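Local coordinates for encapsulated ferritin-like protein (Haliangium ochraceum, PDB 5N5F) that oxidises ferrous to ferric iron as a ferritin-like ferroxidase cargo of an encapsulin nanocompartment, which then stores the mineralised iron, at residues L14-E17 with T18-M21. Sequence-based numbering, arbitrary orientation.
Sequences LSEE and TKNM
One face of the Asn20 amide looks onto Glu16: the backbone Glu16 O sits over it, 3.0 Å from Asn20 ND2 but too badly angled for a hydrogen bond, and the Glu16 carboxylate lies obliquely off that same face. The two planes stand 79° apart, and ND2 comes nearer the carboxylate's edge, on the side of OE2 and CG and somewhat tilted from its plane; Asn20 ND2 lies 3.6 Å from Glu16 CG. Lys19 crosses Glu16 at about a right angle to make a long salt bridge from Lys19 NZ to Glu16 OE1 (3.6 Å). OE2 instead hydrogen-bonds to Ser46 OG of a third subunit, a hydroxyl that Asn20 ND2 also binds, so a carboxylate with two oxygens suits this place. Bends at the outer torsions of Lys19 (chi3 -75°, chi4 -88°) swing its ammonium back over the helix start, where NZ hydrogen-bonds to Ala11 O and, weakly, to Leu14 O (3.3 Å). With an alanine in place of Glu16, Lys19 would probably lose its carboxylate partner in this contact and Ser46 one of its hydrogen bonds. On another side, compact Ser15 gives its hydroxyl proton to Thr18 OG1 (2.9 Å from Ser15 OG), itself bonded to Asp43 of a second subunit, while Leu14 CB packs on Lys19 CG (3.9 Å). Backbone bonds run from Lys19 N to Ser15 O, Asn20 N to Glu16 O and Met21 N to Glu17 O. Acidic Glu16 and Glu17 would be expected to suit the helix dipole. With Ser15 as N-cap, this is the N-terminus of helix 16-44 in the N-terminal encapsulated-ferritin domain, its polar side chains reaching two neighbouring subunits of the decamer.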
loop_
_atom_site.group_PDB
_atom_site.type_symbol
_atom_site.label_atom_id
_atom_site.label_comp_id
_atom_site.label_asym_id
_atom_site.label_seq_id
_atom_site.Cartn_x
_atom_site.Cartn_y
_atom_site.Cartn_z
ATOM N N LEU B 14 10.890 -17.709 -15.928
ATOM C CA LEU B 14 9.518 -17.870 -16.383
ATOM C C LEU B 14 9.487 -18.049 -17.894
ATOM O O LEU B 14 10.169 -17.330 -18.631
ATOM C CB LEU B 14 8.670 -16.655 -15.992
ATOM C CG LEU B 14 8.677 -16.260 -14.514
ATOM C CD1 LEU B 14 7.906 -14.963 -14.299
ATOM C CD2 LEU B 14 8.095 -17.368 -13.658
ATOM N N SER B 15 8.689 -19.009 -18.353
ATOM C CA SER B 15 8.484 -19.174 -19.784
ATOM C C SER B 15 7.820 -17.929 -20.361
ATOM O O SER B 15 7.122 -17.189 -19.662
ATOM C CB SER B 15 7.618 -20.398 -20.066
ATOM O OG SER B 15 6.279 -20.180 -19.658
ATOM N N GLU B 16 8.044 -17.701 -21.657
ATOM C CA GLU B 16 7.423 -16.558 -22.317
ATOM C C GLU B 16 5.906 -16.678 -22.318
ATOM O O GLU B 16 5.203 -15.664 -22.367
ATOM C CB GLU B 16 7.948 -16.424 -23.748
ATOM C CG GLU B 16 7.514 -15.144 -24.458
ATOM C CD GLU B 16 8.072 -13.890 -23.804
ATOM O OE1 GLU B 16 9.044 -14.006 -23.029
ATOM O OE2 GLU B 16 7.539 -12.789 -24.065
ATOM N N GLU B 17 5.382 -17.904 -22.255
ATOM C CA GLU B 17 3.937 -18.083 -22.182
ATOM C C GLU B 17 3.405 -17.663 -20.818
ATOM O O GLU B 17 2.344 -17.035 -20.725
ATOM C CB GLU B 17 3.568 -19.537 -22.478
ATOM C CG GLU B 17 3.832 -19.966 -23.918
ATOM C CD GLU B 17 5.311 -20.107 -24.236
ATOM O OE1 GLU B 17 6.090 -20.448 -23.320
ATOM O OE2 GLU B 17 5.694 -19.869 -25.401
ATOM N N THR B 18 4.130 -17.998 -19.748
ATOM C CA THR B 18 3.731 -17.550 -18.420
ATOM C C THR B 18 3.693 -16.030 -18.346
ATOM O O THR B 18 2.759 -15.451 -17.777
ATOM C CB THR B 18 4.688 -18.113 -17.368
ATOM O OG1 THR B 18 4.616 -19.545 -17.373
ATOM C CG2 THR B 18 4.334 -17.605 -15.976
ATOM N N LYS B 19 4.696 -15.363 -18.920
ATOM C CA LYS B 19 4.754 -13.908 -18.841
ATOM C C LYS B 19 3.647 -13.260 -19.664
ATOM O O LYS B 19 3.059 -12.260 -19.240
ATOM C CB LYS B 19 6.129 -13.416 -19.293
ATOM C CG LYS B 19 7.270 -13.911 -18.413
ATOM C CD LYS B 19 8.480 -12.994 -18.485
ATOM C CE LYS B 19 9.243 -13.161 -19.787
ATOM N NZ LYS B 19 10.262 -14.239 -19.693
ATOM N N ASN B 20 3.343 -13.815 -20.840
ATOM C CA ASN B 20 2.228 -13.294 -21.624
ATOM C C ASN B 20 0.895 -13.578 -20.946
ATOM O O ASN B 20 -0.030 -12.765 -21.037
ATOM C CB ASN B 20 2.250 -13.888 -23.031
ATOM C CG ASN B 20 3.377 -13.334 -23.878
ATOM O OD1 ASN B 20 3.678 -12.140 -23.828
ATOM N ND2 ASN B 20 4.011 -14.199 -24.658
ATOM N N MET B 21 0.777 -14.721 -20.270
ATOM C CA MET B 21 -0.423 -14.995 -19.487
ATOM C C MET B 21 -0.542 -14.026 -18.318
ATOM O O MET B 21 -1.648 -13.611 -17.953
ATOM C CB MET B 21 -0.395 -16.437 -18.983
ATOM C CG MET B 21 -1.720 -16.937 -18.441
ATOM S SD MET B 21 -3.059 -16.946 -19.653
ATOM C CE MET B 21 -2.295 -17.762 -21.051
#